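Local coordinates for protein subclass B3 metallo-beta-lactamase (Sphingobium indicum, PDB 7LUU) that probably hydrolyses beta-lactam antibiotics with a two-zinc active site, as a subclass B3 metallo-beta-lactamase, at residues A85-A98 against K116-G130. Sequence-based numbering, arbitrary orientation.
Sequences AGLVLIDGALPQAA and KFILSTEPHYDHAGG. With ZN (zinc ion), chain B; ZN (zinc ion), chain C; SO4 (sulfate ion), chain D.
Leu89 and Asp91 bond to the backbone of Phe117 and Leu119, joining the parallel strands 87-90 and 116-119 of a beta-alpha-beta unit in the metallo-beta-lactamase fold. Leu89 gives its N-H to Phe117 O, and Leu119 N donates to Leu89 O at 2.7 Å; Asp91 N then meets Leu119 O almost head-on (C=O...N 170°). On one face of the sheet Val88 CG1 lies 3.7 Å from Leu119 CG, and Ile90 packs on Leu119 CD1. Ile90 and Leu119 also touch Trp207 of strand 205-213; branched apolar chains suit this buried face.

Beyond the strands, the Asp91 carboxylate ties down the start of the zinc-binding loop. OD1 accepts a nearly straight bond from Thr121 N (171°) and another from a water that also bonds Ser120 OG and Glu122 O. OD2 takes Thr121 OG1 on its syn lone pair at 2.7 Å. CG of Asp91 stands anti to the carbonyl carbon (chi1 -80°), which carries both oxygens to Thr121. Asp91 also reaches the zinc ligand His127 through a second water, which takes the N-H of ND1 and gives a proton to OD2. His127 NE2 binds one ion with Asp126 and His267, while Glu122 and His124 share the other with His200.

Gly92 N donates to His127 O, whereas Phe117 N and Asp91 O are buried without a partner in the model. At Gly129 a CB would run into Pro95 CD, and at Gly130 into Gly92 O, so glycine suits both places. Farther along, Leu94 CD2 touches the Tyr125 ring edge at CD1, and Gly130 N reaches Ala93 O at 3.0 Å from above the carbonyl plane.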
loop_
_atom_site.group_PDB
_atom_site.type_symbol
_atom_site.label_atom_id
_atom_site.label_comp_id
_atom_site.label_asym_id
_atom_site.label_seq_id
_atom_site.Cartn_x
_atom_site.Cartn_y
_atom_site.Cartn_z
ATOM N N ALA A 85 0.154 -11.767 -18.829
ATOM C CA ALA A 85 1.141 -11.042 -19.630
ATOM C C ALA A 85 2.146 -10.342 -18.726
ATOM O O ALA A 85 2.661 -9.263 -19.025
ATOM C CB ALA A 85 0.484 -10.020 -20.536
ATOM N N GLY A 86 2.492 -10.998 -17.636
ATOM C CA GLY A 86 3.417 -10.433 -16.681
ATOM C C GLY A 86 2.779 -10.359 -15.312
ATOM O O GLY A 86 1.570 -10.547 -15.143
ATOM N N LEU A 87 3.618 -10.042 -14.346
ATOM C CA LEU A 87 3.193 -10.040 -12.940
ATOM C C LEU A 87 3.152 -8.607 -12.448
ATOM O O LEU A 87 3.918 -7.742 -12.907
ATOM C CB LEU A 87 4.140 -10.872 -12.058
ATOM C CG LEU A 87 4.412 -12.296 -12.623
ATOM C CD1 LEU A 87 5.483 -12.939 -11.785
ATOM C CD2 LEU A 87 3.150 -13.171 -12.562
ATOM N N VAL A 88 2.290 -8.372 -11.464
ATOM C CA VAL A 88 2.226 -7.053 -10.805
ATOM C C VAL A 88 2.385 -7.263 -9.301
ATOM O O VAL A 88 1.675 -8.092 -8.713
ATOM C CB VAL A 88 0.846 -6.399 -11.063
ATOM C CG1 VAL A 88 0.755 -5.116 -10.341
ATOM C CG2 VAL A 88 0.654 -6.134 -12.565
ATOM N N LEU A 89 3.276 -6.510 -8.672
ATOM C CA LEU A 89 3.388 -6.496 -7.204
ATOM C C LEU A 89 2.702 -5.257 -6.681
ATOM O O LEU A 89 2.728 -4.228 -7.354
ATOM C CB LEU A 89 4.883 -6.425 -6.886
ATOM C CG LEU A 89 5.577 -7.146 -5.779
ATOM C CD1 LEU A 89 5.242 -8.608 -5.545
ATOM C CD2 LEU A 89 7.076 -7.072 -6.155
ATOM N N ILE A 90 2.180 -5.326 -5.453
ATOM C CA ILE A 90 1.641 -4.192 -4.733
ATOM C C ILE A 90 2.427 -4.061 -3.445
ATOM O O ILE A 90 2.402 -4.972 -2.589
ATOM C CB ILE A 90 0.137 -4.350 -4.436
ATOM C CG1 ILE A 90 -0.540 -4.594 -5.792
ATOM C CG2 ILE A 90 -0.320 -3.002 -3.789
ATOM C CD1 ILE A 90 -2.143 -4.529 -5.686
ATOM N N ASP A 91 3.114 -2.913 -3.327
ATOM C CA ASP A 91 3.997 -2.501 -2.222
ATOM C C ASP A 91 5.257 -3.361 -2.120
ATOM O O ASP A 91 5.476 -4.335 -2.878
ATOM C CB ASP A 91 3.210 -2.441 -0.891
ATOM C CG ASP A 91 2.406 -1.138 -0.775
ATOM O OD1 ASP A 91 2.690 -0.162 -1.517
ATOM O OD2 ASP A 91 1.514 -1.079 0.053
ATOM N N GLY A 92 6.146 -2.905 -1.235
ATOM C CA GLY A 92 7.490 -3.492 -1.172
ATOM C C GLY A 92 8.038 -3.609 0.232
ATOM O O GLY A 92 9.222 -3.931 0.377
ATOM N N ALA A 93 7.232 -3.387 1.266
ATOM C CA ALA A 93 7.689 -3.468 2.655
ATOM C C ALA A 93 8.987 -2.653 2.869
ATOM O O ALA A 93 9.184 -1.577 2.271
ATOM C CB ALA A 93 7.799 -4.946 3.112
ATOM N N LEU A 94 9.826 -3.118 3.823
ATOM C CA LEU A 94 11.063 -2.411 4.197
ATOM C C LEU A 94 12.198 -2.733 3.220
ATOM O O LEU A 94 12.114 -3.675 2.431
ATOM C CB LEU A 94 11.484 -2.856 5.590
ATOM C CG LEU A 94 10.529 -2.445 6.716
ATOM C CD1 LEU A 94 11.042 -3.166 7.986
ATOM C CD2 LEU A 94 10.684 -1.029 6.956
ATOM N N PRO A 95 13.288 -1.946 3.219
ATOM C CA PRO A 95 14.364 -2.253 2.257
ATOM C C PRO A 95 14.882 -3.697 2.365
ATOM O O PRO A 95 15.132 -4.369 1.351
ATOM C CB PRO A 95 15.451 -1.221 2.620
ATOM C CG PRO A 95 14.578 0.005 3.135
ATOM C CD PRO A 95 13.541 -0.686 3.989
ATOM N N GLN A 96 15.109 -4.188 3.589
ATOM C CA GLN A 96 15.643 -5.528 3.730
ATOM C C GLN A 96 14.616 -6.601 3.393
ATOM O O GLN A 96 15.000 -7.769 3.307
ATOM C CB GLN A 96 16.168 -5.711 5.166
ATOM C CG GLN A 96 15.073 -5.691 6.260
ATOM C CD GLN A 96 14.841 -4.299 6.903
ATOM O OE1 GLN A 96 14.854 -3.249 6.233
ATOM N NE2 GLN A 96 14.608 -4.305 8.214
ATOM N N ALA A 97 13.345 -6.219 3.134
ATOM C CA ALA A 97 12.345 -7.205 2.743
ATOM C C ALA A 97 12.416 -7.550 1.281
ATOM O O ALA A 97 11.809 -8.544 0.859
ATOM C CB ALA A 97 10.941 -6.697 3.016
ATOM N N ALA A 98 13.123 -6.759 0.472
ATOM C CA ALA A 98 13.065 -7.046 -0.971
ATOM C C ALA A 98 13.506 -8.472 -1.305
ATOM O O ALA A 98 12.774 -9.178 -2.027
ATOM C CB ALA A 98 13.864 -5.976 -1.725
ATOM N N LYS A 116 6.245 -6.742 -14.070
ATOM C CA LYS A 116 6.241 -5.606 -14.972
ATOM C C LYS A 116 5.947 -4.295 -14.247
ATOM O O LYS A 116 6.364 -3.235 -14.708
ATOM C CB LYS A 116 5.156 -5.818 -16.041
ATOM C CG LYS A 116 5.515 -7.037 -16.962
ATOM C CD LYS A 116 6.861 -6.814 -17.696
ATOM C CE LYS A 116 7.524 -7.995 -18.610
ATOM N NZ LYS A 116 9.015 -8.359 -18.300
ATOM N N PHE A 117 5.168 -4.353 -13.185
ATOM C CA PHE A 117 4.763 -3.140 -12.463
ATOM C C PHE A 117 4.796 -3.422 -10.974
ATOM O O PHE A 117 4.444 -4.521 -10.537
ATOM C CB PHE A 117 3.336 -2.678 -12.821
ATOM C CG PHE A 117 3.202 -2.219 -14.241
ATOM C CD1 PHE A 117 3.687 -0.972 -14.618
ATOM C CD2 PHE A 117 2.606 -3.029 -15.169
ATOM C CE1 PHE A 117 3.590 -0.563 -15.939
ATOM C CE2 PHE A 117 2.509 -2.642 -16.499
ATOM C CZ PHE A 117 3.002 -1.377 -16.878
ATOM N N ILE A 118 5.147 -2.394 -10.190
ATOM C CA ILE A 118 5.034 -2.432 -8.741
ATOM C C ILE A 118 4.140 -1.250 -8.377
ATOM O O ILE A 118 4.493 -0.080 -8.645
ATOM C CB ILE A 118 6.419 -2.329 -8.059
ATOM C CG1 ILE A 118 7.337 -3.515 -8.452
ATOM C CG2 ILE A 118 6.246 -2.279 -6.505
ATOM C CD1 ILE A 118 8.848 -3.123 -8.216
ATOM N N LEU A 119 2.960 -1.541 -7.808
ATOM C CA LEU A 119 2.029 -0.464 -7.410
ATOM C C LEU A 119 2.359 -0.012 -5.976
ATOM O O LEU A 119 2.714 -0.820 -5.140
ATOM C CB LEU A 119 0.564 -0.965 -7.483
ATOM C CG LEU A 119 0.259 -1.757 -8.775
ATOM C CD1 LEU A 119 -1.259 -2.052 -8.725
ATOM C CD2 LEU A 119 0.610 -1.060 -10.073
ATOM N N SER A 120 2.254 1.285 -5.690
ATOM C CA SER A 120 2.626 1.821 -4.368
ATOM C C SER A 120 1.417 2.471 -3.685
ATOM O O SER A 120 0.833 3.402 -4.249
ATOM C CB SER A 120 3.765 2.839 -4.528
ATOM O OG SER A 120 4.034 3.520 -3.302
ATOM N N THR A 121 1.074 2.005 -2.455
ATOM C CA THR A 121 -0.034 2.635 -1.749
ATOM C C THR A 121 0.365 3.949 -1.094
ATOM O O THR A 121 -0.517 4.798 -0.833
ATOM C CB THR A 121 -0.629 1.708 -0.658
ATOM O OG1 THR A 121 0.358 1.314 0.318
ATOM C CG2 THR A 121 -1.304 0.440 -1.304
ATOM N N GLU A 122 1.637 4.080 -0.691
ATOM C CA GLU A 122 2.088 5.286 0.030
ATOM C C GLU A 122 3.605 5.368 0.109
ATOM O O GLU A 122 4.302 4.325 0.176
ATOM C CB GLU A 122 1.521 5.346 1.458
ATOM C CG GLU A 122 1.994 4.118 2.344
ATOM C CD GLU A 122 1.653 4.318 3.813
ATOM O OE1 GLU A 122 0.551 3.834 4.222
ATOM O OE2 GLU A 122 2.464 4.884 4.555
ATOM N N PRO A 123 4.147 6.571 0.185
ATOM C CA PRO A 123 5.598 6.745 0.118
ATOM C C PRO A 123 6.209 6.841 1.526
ATOM O O PRO A 123 6.828 7.838 1.905
ATOM C CB PRO A 123 5.735 8.050 -0.689
ATOM C CG PRO A 123 4.581 8.847 -0.200
ATOM C CD PRO A 123 3.424 7.871 0.025
ATOM N N HIS A 124 5.979 5.797 2.343
ATOM C CA HIS A 124 6.596 5.672 3.645
ATOM C C HIS A 124 7.434 4.403 3.631
ATOM O O HIS A 124 7.150 3.465 2.849
ATOM C CB HIS A 124 5.543 5.542 4.731
ATOM C CG HIS A 124 4.920 6.841 5.121
ATOM N ND1 HIS A 124 3.863 6.906 6.000
ATOM C CD2 HIS A 124 5.234 8.124 4.787
ATOM C CE1 HIS A 124 3.554 8.197 6.198
ATOM N NE2 HIS A 124 4.369 8.953 5.483
ATOM N N TYR A 125 8.497 4.387 4.456
ATOM C CA TYR A 125 9.474 3.312 4.262
ATOM C C TYR A 125 8.965 1.906 4.630
ATOM O O TYR A 125 9.589 0.923 4.200
ATOM C CB TYR A 125 10.769 3.676 5.038
ATOM C CG TYR A 125 10.668 3.588 6.555
ATOM C CD1 TYR A 125 10.637 2.350 7.181
ATOM C CD2 TYR A 125 10.640 4.734 7.354
ATOM C CE1 TYR A 125 10.583 2.231 8.522
ATOM C CE2 TYR A 125 10.610 4.628 8.728
ATOM C CZ TYR A 125 10.551 3.374 9.300
ATOM O OH TYR A 125 10.508 3.243 10.677
ATOM N N ASP A 126 7.841 1.773 5.370
ATOM C CA ASP A 126 7.355 0.429 5.673
ATOM C C ASP A 126 6.497 -0.128 4.545
ATOM O O ASP A 126 6.112 -1.296 4.604
ATOM C CB ASP A 126 6.569 0.389 7.019
ATOM C CG ASP A 126 5.415 1.427 7.093
ATOM O OD1 ASP A 126 5.543 2.559 6.567
ATOM O OD2 ASP A 126 4.388 1.109 7.744
ATOM N N HIS A 127 6.215 0.664 3.485
ATOM C CA HIS A 127 5.522 0.148 2.307
ATOM C C HIS A 127 6.294 0.376 1.045
ATOM O O HIS A 127 6.178 -0.403 0.111
ATOM C CB HIS A 127 4.108 0.807 2.161
ATOM C CG HIS A 127 3.338 0.782 3.451
ATOM N ND1 HIS A 127 2.577 -0.314 3.815
ATOM C CD2 HIS A 127 3.300 1.632 4.496
ATOM C CE1 HIS A 127 2.087 -0.121 5.042
ATOM N NE2 HIS A 127 2.505 1.055 5.468
ATOM N N ALA A 128 7.097 1.431 0.988
ATOM C CA ALA A 128 7.882 1.682 -0.205
ATOM C C ALA A 128 9.354 1.342 -0.039
ATOM O O ALA A 128 10.095 1.483 -1.004
ATOM C CB ALA A 128 7.752 3.170 -0.599
ATOM N N GLY A 129 9.776 0.985 1.170
ATOM C CA GLY A 129 11.188 0.834 1.448
ATOM C C GLY A 129 11.896 -0.139 0.523
ATOM O O GLY A 129 13.050 0.115 0.132
ATOM N N GLY A 130 11.242 -1.237 0.177
ATOM C CA GLY A 130 11.847 -2.226 -0.688
ATOM C C GLY A 130 11.571 -2.053 -2.152
ATOM O O GLY A 130 12.049 -2.857 -2.965
HETATM ZN ZN ZN B . 2.576 5.387 6.395
HETATM ZN ZN ZN C . 2.448 1.768 7.349
HETATM S S SO4 D . 10.406 6.538 12.442
HETATM O O1 SO4 D . 11.274 7.625 12.890
HETATM O O2 SO4 D . 9.406 6.206 13.460
HETATM O O3 SO4 D . 9.709 7.023 11.244
HETATM O O4 SO4 D . 11.210 5.339 12.148
HETATM O O HOH W 1 4.458 1.931 -1.296
HETATM O O HOH W 2 1.764 -2.672 2.225
HETATM O O HOH W 3 4.560 -3.248 2.618
HETATM O O HOH W 4 0.656 2.772 7.080
HETATM O O HOH W 5 3.359 3.828 7.226
#